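Local atomic coordinates of Pdx2 protein (Plasmodium falciparum, PDB entry 2ABW), a protein that hydrolyses glutamine to glutamate and ammonia, as the glutaminase subunit of the plasmodial PLP synthase, and supplies the ammonia to Pdx1 for vitamin B6 biosynthesis. Residues 76-90 and 187-199. Sequence-based numbering, arbitrary orientation.
Sequences IHVLKKPIWGTCAGC and QNNCLGTVFHPEL
The nucleophile elbow and the assigned charge-relay residues of a class I glutamine amidotransferase meet here, where parallel strands 83-86 and 190-193 end side by side. Cys-87, the assigned nucleophile, sits in the turn with positive phi (53°) right before helix 88-92, its N hydrogen-bonded to Thr-193 O. In one of its two conformers SG lies 3.8 Å from His-196 NE2, oblique to the imidazole, whose ND1 donates in the ring plane to the syn lone pair of Glu-198 OE2 (2.7 Å), consistent with a Cys-His-Glu triad. On the sheet face shared by Trp-84, Thr-86, Leu-191 and Thr-193, Thr-193 OG1 receives the indole N-H of Trp-84 (NE1 to OG1 2.9 Å) and shares a hydrogen bond with Thr-86 OG1 (2.7 Å). Leu-191 CD2 makes a CH-pi contact 3.7 Å from the centroid of the five-membered ring of Trp-84, while Pro-197 CG touches CZ2. At the far end, Asn-189 ND2 donates to Ile-76 O (2.8 Å) and Lys-81 O (2.8 Å), tying the turn before strand 190-193 to the last turn of helix 63-77 and the loop into strand 83-86. The two strands lie between strands 46-49 and 180-187; helices 16-23 and 204-219 pack against Trp-84, and Cys-90 and Cys-190 face strand 115-120.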
ATOM      1  N   ILE A  76       4.696   7.852  -8.789  1.00 14.72           N
ATOM      2  CA  ILE A  76       3.825   8.312  -7.748  1.00 14.22           C
ATOM      3  C   ILE A  76       3.473   9.760  -7.855  1.00 13.99           C
ATOM      4  O   ILE A  76       2.333  10.174  -7.640  1.00 17.97           O
ATOM      5  CB  ILE A  76       4.460   8.012  -6.358  1.00 14.72           C
ATOM      6  CG1 ILE A  76       4.615   6.529  -6.107  1.00 14.26           C
ATOM      7  CG2 ILE A  76       3.631   8.596  -5.175  1.00 17.20           C
ATOM      8  CD1 ILE A  76       5.631   6.199  -5.055  1.00 16.25           C
ATOM      9  N   HIS A  77       4.465  10.621  -8.061  1.00 13.43           N
ATOM     10  CA  HIS A  77       4.366  12.035  -7.838  1.00 14.22           C
ATOM     11  C   HIS A  77       4.295  12.911  -9.067  1.00 14.98           C
ATOM     12  O   HIS A  77       3.751  13.984  -8.996  1.00 15.20           O
ATOM     13  CB  HIS A  77       5.595  12.508  -7.067  1.00 14.15           C
ATOM     14  CG  HIS A  77       5.676  11.926  -5.694  1.00 16.08           C
ATOM     15  ND1 HIS A  77       4.785  12.264  -4.683  1.00 14.99           N
ATOM     16  CD2 HIS A  77       6.479  10.963  -5.208  1.00 15.37           C
ATOM     17  CE1 HIS A  77       5.130  11.580  -3.592  1.00 16.45           C
ATOM     18  NE2 HIS A  77       6.112  10.752  -3.881  1.00 15.49           N
ATOM     19  N   VAL A  78       4.709  12.396 -10.194  1.00 14.72           N
ATOM     20  CA  VAL A  78       4.604  13.116 -11.487  1.00 14.06           C
ATOM     21  C   VAL A  78       3.481  12.535 -12.336  1.00 14.89           C
ATOM     22  O   VAL A  78       2.591  13.264 -12.792  1.00 16.44           O
ATOM     23  CB  VAL A  78       5.940  13.153 -12.249  1.00 14.91           C
ATOM     24  CG1 VAL A  78       5.748  13.928 -13.609  1.00 14.49           C
ATOM     25  CG2 VAL A  78       7.044  13.866 -11.350  1.00 15.64           C
ATOM     26  N   LEU A  79       3.525  11.231 -12.571  1.00 15.60           N
ATOM     27  CA  LEU A  79       2.448  10.554 -13.323  1.00 15.21           C
ATOM     28  C   LEU A  79       1.200  10.484 -12.478  1.00 15.76           C
ATOM     29  O   LEU A  79       0.103  10.357 -13.076  1.00 15.80           O
ATOM     30  CB  LEU A  79       2.857   9.158 -13.742  1.00 15.79           C
ATOM     31  CG  LEU A  79       4.055   9.150 -14.644  1.00 16.14           C
ATOM     32  CD1 LEU A  79       4.299   7.734 -15.110  1.00 14.86           C
ATOM     33  CD2 LEU A  79       4.062  10.219 -15.780  1.00 18.50           C
ATOM     34  N   LYS A  80       1.337  10.469 -11.138  1.00 15.26           N
ATOM     35  CA  LYS A  80       0.192  10.344 -10.234  1.00 15.64           C
ATOM     36  C   LYS A  80      -0.616   9.045 -10.465  1.00 15.91           C
ATOM     37  O   LYS A  80      -1.886   9.022 -10.366  1.00 17.13           O
ATOM     38  CB  LYS A  80      -0.702  11.536 -10.361  1.00 18.48           C
ATOM     39  CG  LYS A  80      -0.082  12.874 -10.270  1.00 23.20           C
ATOM     40  CD  LYS A  80       0.362  13.170  -8.935  1.00 22.87           C
ATOM     41  CE  LYS A  80       0.698  14.650  -8.846  1.00 27.13           C
ATOM     42  NZ  LYS A  80       1.562  15.020  -7.704  1.00 23.78           N
ATOM     43  N   LYS A  81       0.099   7.977 -10.811  1.00 15.09           N
ATOM     44  CA  LYS A  81      -0.570   6.720 -11.024  1.00 15.52           C
ATOM     45  C   LYS A  81      -0.910   6.097  -9.663  1.00 15.63           C
ATOM     46  O   LYS A  81      -0.225   6.281  -8.689  1.00 15.83           O
ATOM     47  CB  LYS A  81       0.260   5.794 -11.836  1.00 17.44           C
ATOM     48  CG  LYS A  81       0.324   6.289 -13.280  1.00 18.58           C
ATOM     49  CD  LYS A  81       0.770   5.050 -14.118  1.00 23.62           C
ATOM     50  CE  LYS A  81       1.061   5.335 -15.434  1.00 27.73           C
ATOM     51  NZ  LYS A  81       1.519   4.160 -16.138  1.00 22.45           N
ATOM     52  N   PRO A  82      -2.063   5.397  -9.599  1.00 15.56           N
ATOM     53  CA  PRO A  82      -2.454   4.814  -8.315  1.00 14.43           C
ATOM     54  C   PRO A  82      -1.417   3.852  -7.730  1.00 16.37           C
ATOM     55  O   PRO A  82      -0.920   2.975  -8.471  1.00 14.77           O
ATOM     56  CB  PRO A  82      -3.782   4.105  -8.634  1.00 15.86           C
ATOM     57  CG  PRO A  82      -4.336   4.886  -9.756  1.00 18.74           C
ATOM     58  CD  PRO A  82      -3.111   5.243 -10.612  1.00 16.83           C
ATOM     59  N   ILE A  83      -1.222   3.946  -6.414  1.00 14.46           N
ATOM     60  CA  ILE A  83      -0.298   3.073  -5.708  1.00 15.46           C
ATOM     61  C   ILE A  83      -0.895   2.690  -4.388  1.00 16.14           C
ATOM     62  O   ILE A  83      -1.498   3.510  -3.751  1.00 15.93           O
ATOM     63  CB  ILE A  83       1.089   3.735  -5.584  1.00 16.85           C
ATOM     64  CG1 ILE A  83       2.130   2.720  -5.084  1.00 17.26           C
ATOM     65  CG2 ILE A  83       1.005   5.032  -4.819  1.00 15.74           C
ATOM     66  CD1 ILE A  83       3.557   3.137  -5.305  1.00 19.20           C
ATOM     67  N   TRP A  84      -0.708   1.455  -4.039  1.00 14.47           N
ATOM     68  CA  TRP A  84      -1.196   0.871  -2.765  1.00 15.36           C
ATOM     69  C   TRP A  84       0.014   0.335  -2.051  1.00 15.16           C
ATOM     70  O   TRP A  84       0.620  -0.667  -2.461  1.00 16.26           O
ATOM     71  CB  TRP A  84      -2.175  -0.255  -3.047  1.00 15.78           C
ATOM     72  CG  TRP A  84      -2.764  -0.873  -1.820  1.00 14.58           C
ATOM     73  CD1 TRP A  84      -2.686  -0.384  -0.511  1.00 17.34           C
ATOM     74  CD2 TRP A  84      -3.562  -2.030  -1.777  1.00 14.35           C
ATOM     75  NE1 TRP A  84      -3.349  -1.235   0.348  1.00 16.06           N
ATOM     76  CE2 TRP A  84      -3.914  -2.248  -0.421  1.00 15.88           C
ATOM     77  CE3 TRP A  84      -4.031  -2.921  -2.756  1.00 14.11           C
ATOM     78  CZ2 TRP A  84      -4.717  -3.298  -0.038  1.00 16.10           C
ATOM     79  CZ3 TRP A  84      -4.758  -3.992  -2.345  1.00 14.62           C
ATOM     80  CH2 TRP A  84      -5.140  -4.152  -1.023  1.00 14.83           C
ATOM     81  N   GLY A  85       0.375   0.969  -0.949  1.00 15.15           N
ATOM     82  CA  GLY A  85       1.396   0.433  -0.075  1.00 14.81           C
ATOM     83  C   GLY A  85       0.776  -0.276   1.085  1.00 16.45           C
ATOM     84  O   GLY A  85      -0.016   0.313   1.794  1.00 17.28           O
ATOM     85  N   THR A  86       1.118  -1.559   1.269  1.00 16.09           N
ATOM     86  CA  THR A  86       0.572  -2.333   2.326  1.00 18.31           C
ATOM     87  C   THR A  86       1.700  -2.902   3.198  1.00 19.86           C
ATOM     88  O   THR A  86       2.720  -3.318   2.724  1.00 19.44           O
ATOM     89  CB  THR A  86      -0.400  -3.348   1.803  1.00 21.16           C
ATOM     90  OG1 THR A  86      -1.181  -3.889   2.914  1.00 23.57           O
ATOM     91  CG2 THR A  86       0.301  -4.462   1.061  1.00 22.29           C
ATOM     92  N   CYS A  87       1.499  -2.721   4.490  1.00 21.23           N
ATOM     93  CA  CYS A  87       2.528  -3.017   5.502  1.00 22.02           C
ATOM     94  C   CYS A  87       3.845  -2.310   5.180  1.00 22.11           C
ATOM     95  O   CYS A  87       3.920  -1.096   5.328  1.00 21.16           O
ATOM     96  CB  CYS A  87       2.677  -4.513   5.664  0.55 23.68           C
ATOM     97  SG  CYS A  87       3.205  -4.923   7.340  0.55 26.63           S
ATOM     98  N   ALA A  88       4.924  -3.010   4.769  1.00 22.94           N
ATOM     99  CA  ALA A  88       6.116  -2.286   4.342  1.00 22.04           C
ATOM    100  C   ALA A  88       5.878  -1.215   3.334  1.00 21.72           C
ATOM    101  O   ALA A  88       6.533  -0.187   3.387  1.00 21.34           O
ATOM    102  CB  ALA A  88       7.136  -3.210   3.735  1.00 23.46           C
ATOM    103  N   GLY A  89       5.010  -1.447   2.344  1.00 18.88           N
ATOM    104  CA  GLY A  89       4.780  -0.444   1.337  1.00 19.44           C
ATOM    105  C   GLY A  89       4.175   0.758   1.990  1.00 17.58           C
ATOM    106  O   GLY A  89       4.324   1.861   1.488  1.00 19.38           O
ATOM    107  N   CYS A  90       3.303   0.564   2.975  1.00 16.68           N
ATOM    108  CA  CYS A  90       2.680   1.728   3.640  1.00 16.05           C
ATOM    109  C   CYS A  90       3.776   2.539   4.262  1.00 16.15           C
ATOM    110  O   CYS A  90       3.743   3.766   4.151  1.00 18.34           O
ATOM    111  CB  CYS A  90       1.645   1.290   4.681  1.00 16.86           C
ATOM    112  SG  CYS A  90       0.613   2.625   5.271  1.00 19.11           S
ATOM    113  N   GLN A 187      -4.657   9.313   0.030  1.00 14.73           N
ATOM    114  CA  GLN A 187      -4.284  10.716  -0.245  1.00 16.02           C
ATOM    115  C   GLN A 187      -3.998  10.781  -1.748  1.00 15.95           C
ATOM    116  O   GLN A 187      -3.061  10.134  -2.186  1.00 16.00           O
ATOM    117  CB  GLN A 187      -3.037  11.166   0.501  1.00 16.76           C
ATOM    118  CG  GLN A 187      -2.758  12.667   0.283  1.00 17.64           C
ATOM    119  CD  GLN A 187      -1.607  13.141   1.037  1.00 17.58           C
ATOM    120  OE1 GLN A 187      -0.980  12.384   1.818  1.00 19.85           O
ATOM    121  NE2 GLN A 187      -1.242  14.427   0.784  1.00 20.78           N
ATOM    122  N   ASN A 188      -4.845  11.522  -2.466  1.00 16.08           N
ATOM    123  CA  ASN A 188      -4.652  11.662  -3.917  1.00 15.01           C
ATOM    124  C   ASN A 188      -4.591  10.231  -4.496  1.00 14.89           C
ATOM    125  O   ASN A 188      -5.474   9.418  -4.159  1.00 16.78           O
ATOM    126  CB  ASN A 188      -3.425  12.474  -4.245  1.00 17.69           C
ATOM    127  CG  ASN A 188      -3.404  13.855  -3.629  1.00 20.76           C
ATOM    128  OD1 ASN A 188      -4.331  14.592  -3.823  1.00 24.81           O
ATOM    129  ND2 ASN A 188      -2.350  14.166  -2.826  1.00 26.36           N
ATOM    130  N   ASN A 189      -3.551   9.905  -5.269  1.00 14.71           N
ATOM    131  CA  ASN A 189      -3.410   8.612  -5.896  1.00 14.89           C
ATOM    132  C   ASN A 189      -2.871   7.457  -5.048  1.00 14.76           C
ATOM    133  O   ASN A 189      -2.654   6.336  -5.542  1.00 15.63           O
ATOM    134  CB  ASN A 189      -2.527   8.745  -7.136  1.00 14.03           C
ATOM    135  CG  ASN A 189      -1.193   9.365  -6.846  1.00 16.31           C
ATOM    136  OD1 ASN A 189      -1.126  10.456  -6.294  1.00 17.64           O
ATOM    137  ND2 ASN A 189      -0.065   8.694  -7.268  1.00 15.40           N
ATOM    138  N   CYS A 190      -2.642   7.716  -3.759  1.00 14.71           N
ATOM    139  CA  CYS A 190      -2.028   6.787  -2.834  1.00 14.80           C
ATOM    140  C   CYS A 190      -2.953   6.199  -1.790  1.00 14.81           C
ATOM    141  O   CYS A 190      -3.731   6.910  -1.179  1.00 15.89           O
ATOM    142  CB  CYS A 190      -0.897   7.475  -2.077  1.00 14.52           C
ATOM    143  SG  CYS A 190       0.413   8.131  -3.190  1.00 18.73           S
ATOM    144  N   LEU A 191      -2.863   4.893  -1.600  1.00 15.28           N
ATOM    145  CA  LEU A 191      -3.615   4.181  -0.608  1.00 14.57           C
ATOM    146  C   LEU A 191      -2.643   3.487   0.247  1.00 14.28           C
ATOM    147  O   LEU A 191      -1.673   2.882  -0.225  1.00 14.97           O
ATOM    148  CB  LEU A 191      -4.521   3.136  -1.298  1.00 14.68           C
ATOM    149  CG  LEU A 191      -5.279   2.137  -0.462  1.00 16.13           C
ATOM    150  CD1 LEU A 191      -6.359   2.890   0.391  1.00 17.25           C
ATOM    151  CD2 LEU A 191      -5.932   1.085  -1.342  1.00 16.75           C
ATOM    152  N   GLY A 192      -2.843   3.493   1.555  1.00 15.63           N
ATOM    153  CA  GLY A 192      -1.956   2.829   2.467  1.00 15.45           C
ATOM    154  C   GLY A 192      -2.764   2.053   3.516  1.00 16.17           C
ATOM    155  O   GLY A 192      -3.709   2.589   4.092  1.00 16.39           O
ATOM    156  N   THR A 193      -2.328   0.815   3.778  1.00 15.83           N
ATOM    157  CA  THR A 193      -2.949  -0.059   4.802  1.00 15.04           C
ATOM    158  C   THR A 193      -1.899  -0.656   5.663  1.00 16.03           C
ATOM    159  O   THR A 193      -0.782  -0.976   5.188  1.00 16.63           O
ATOM    160  CB  THR A 193      -3.771  -1.140   4.106  1.00 15.43           C
ATOM    161  OG1 THR A 193      -2.966  -1.861   3.132  1.00 16.95           O
ATOM    162  CG2 THR A 193      -5.023  -0.512   3.430  1.00 17.43           C
ATOM    163  N   VAL A 194      -2.169  -0.722   6.974  1.00 15.97           N
ATOM    164  CA  VAL A 194      -1.178  -1.279   7.904  1.00 16.33           C
ATOM    165  C   VAL A 194      -1.282  -2.792   8.055  1.00 16.98           C
ATOM    166  O   VAL A 194      -0.429  -3.443   8.703  1.00 20.41           O
ATOM    167  CB  VAL A 194      -1.273  -0.606   9.278  1.00 15.32           C
ATOM    168  CG1 VAL A 194      -1.214   0.941   9.176  1.00 18.83           C
ATOM    169  CG2 VAL A 194      -2.611  -1.020   9.977  1.00 16.81           C
ATOM    170  N   PHE A 195      -2.363  -3.351   7.589  1.00 16.18           N
ATOM    171  CA  PHE A 195      -2.735  -4.787   7.736  1.00 17.31           C
ATOM    172  C   PHE A 195      -2.314  -5.579   6.496  1.00 17.47           C
ATOM    173  O   PHE A 195      -1.784  -5.020   5.533  1.00 20.05           O
ATOM    174  CB  PHE A 195      -4.230  -4.925   8.034  1.00 16.71           C
ATOM    175  CG  PHE A 195      -5.146  -4.178   7.078  1.00 17.22           C
ATOM    176  CD1 PHE A 195      -5.605  -4.779   5.924  1.00 16.72           C
ATOM    177  CD2 PHE A 195      -5.559  -2.897   7.371  1.00 17.04           C
ATOM    178  CE1 PHE A 195      -6.450  -4.116   5.065  1.00 15.96           C
ATOM    179  CE2 PHE A 195      -6.404  -2.232   6.520  1.00 16.78           C
ATOM    180  CZ  PHE A 195      -6.862  -2.827   5.362  1.00 16.87           C
ATOM    181  N   HIS A 196      -2.539  -6.871   6.564  1.00 16.81           N
ATOM    182  CA  HIS A 196      -2.243  -7.825   5.492  1.00 17.32           C
ATOM    183  C   HIS A 196      -3.508  -8.209   4.769  1.00 17.51           C
ATOM    184  O   HIS A 196      -4.182  -9.159   5.136  1.00 16.11           O
ATOM    185  CB  HIS A 196      -1.606  -9.083   6.098  1.00 18.56           C
ATOM    186  CG  HIS A 196      -0.167  -8.918   6.361  1.00 23.26           C
ATOM    187  ND1 HIS A 196       0.788  -9.288   5.443  1.00 25.94           N
ATOM    188  CD2 HIS A 196       0.494  -8.387   7.414  1.00 28.20           C
ATOM    189  CE1 HIS A 196       1.986  -9.031   5.948  1.00 27.91           C
ATOM    190  NE2 HIS A 196       1.836  -8.450   7.132  1.00 25.48           N
ATOM    191  N   PRO A 197      -3.848  -7.462   3.689  1.00 17.12           N
ATOM    192  CA  PRO A 197      -5.136  -7.713   3.008  1.00 16.74           C
ATOM    193  C   PRO A 197      -5.164  -9.030   2.301  1.00 18.08           C
ATOM    194  O   PRO A 197      -6.233  -9.550   1.951  1.00 19.16           O
ATOM    195  CB  PRO A 197      -5.134  -6.594   1.948  1.00 17.26           C
ATOM    196  CG  PRO A 197      -3.704  -6.290   1.672  1.00 18.53           C
ATOM    197  CD  PRO A 197      -3.006  -6.498   2.981  1.00 20.05           C
ATOM    198  N   GLU A 198      -3.998  -9.651   2.131  1.00 16.17           N
ATOM    199  CA  GLU A 198      -3.906 -10.932   1.454  1.00 17.38           C
ATOM    200  C   GLU A 198      -4.119 -12.117   2.345  1.00 18.81           C
ATOM    201  O   GLU A 198      -4.233 -13.260   1.824  1.00 18.87           O
ATOM    202  CB  GLU A 198      -2.571 -11.003   0.724  1.00 17.97           C
ATOM    203  CG  GLU A 198      -1.398 -11.393   1.558  1.00 18.82           C
ATOM    204  CD  GLU A 198      -0.879 -10.371   2.614  1.00 21.66           C
ATOM    205  OE1 GLU A 198      -1.475  -9.293   2.848  1.00 19.60           O
ATOM    206  OE2 GLU A 198       0.161 -10.774   3.232  1.00 23.90           O
ATOM    207  N   LEU A 199      -4.205 -11.883   3.648  1.00 16.63           N
ATOM    208  CA  LEU A 199      -4.233 -12.996   4.663  1.00 17.81           C
ATOM    209  C   LEU A 199      -5.670 -13.268   5.203  1.00 19.11           C
ATOM    210  O   LEU A 199      -5.846 -14.157   6.008  1.00 20.81           O
ATOM    211  CB  LEU A 199      -3.300 -12.700   5.774  1.00 18.00           C
ATOM    212  CG  LEU A 199      -1.794 -12.697   5.545  1.00 23.48           C
ATOM    213  CD1 LEU A 199      -1.047 -12.525   6.892  1.00 24.63           C
ATOM    214  CD2 LEU A 199      -1.557 -13.983   4.856  1.00 26.11           C
TER
HETATM  215  O   HOH W   1       0.340  -6.582   3.462  1.00 33.98           O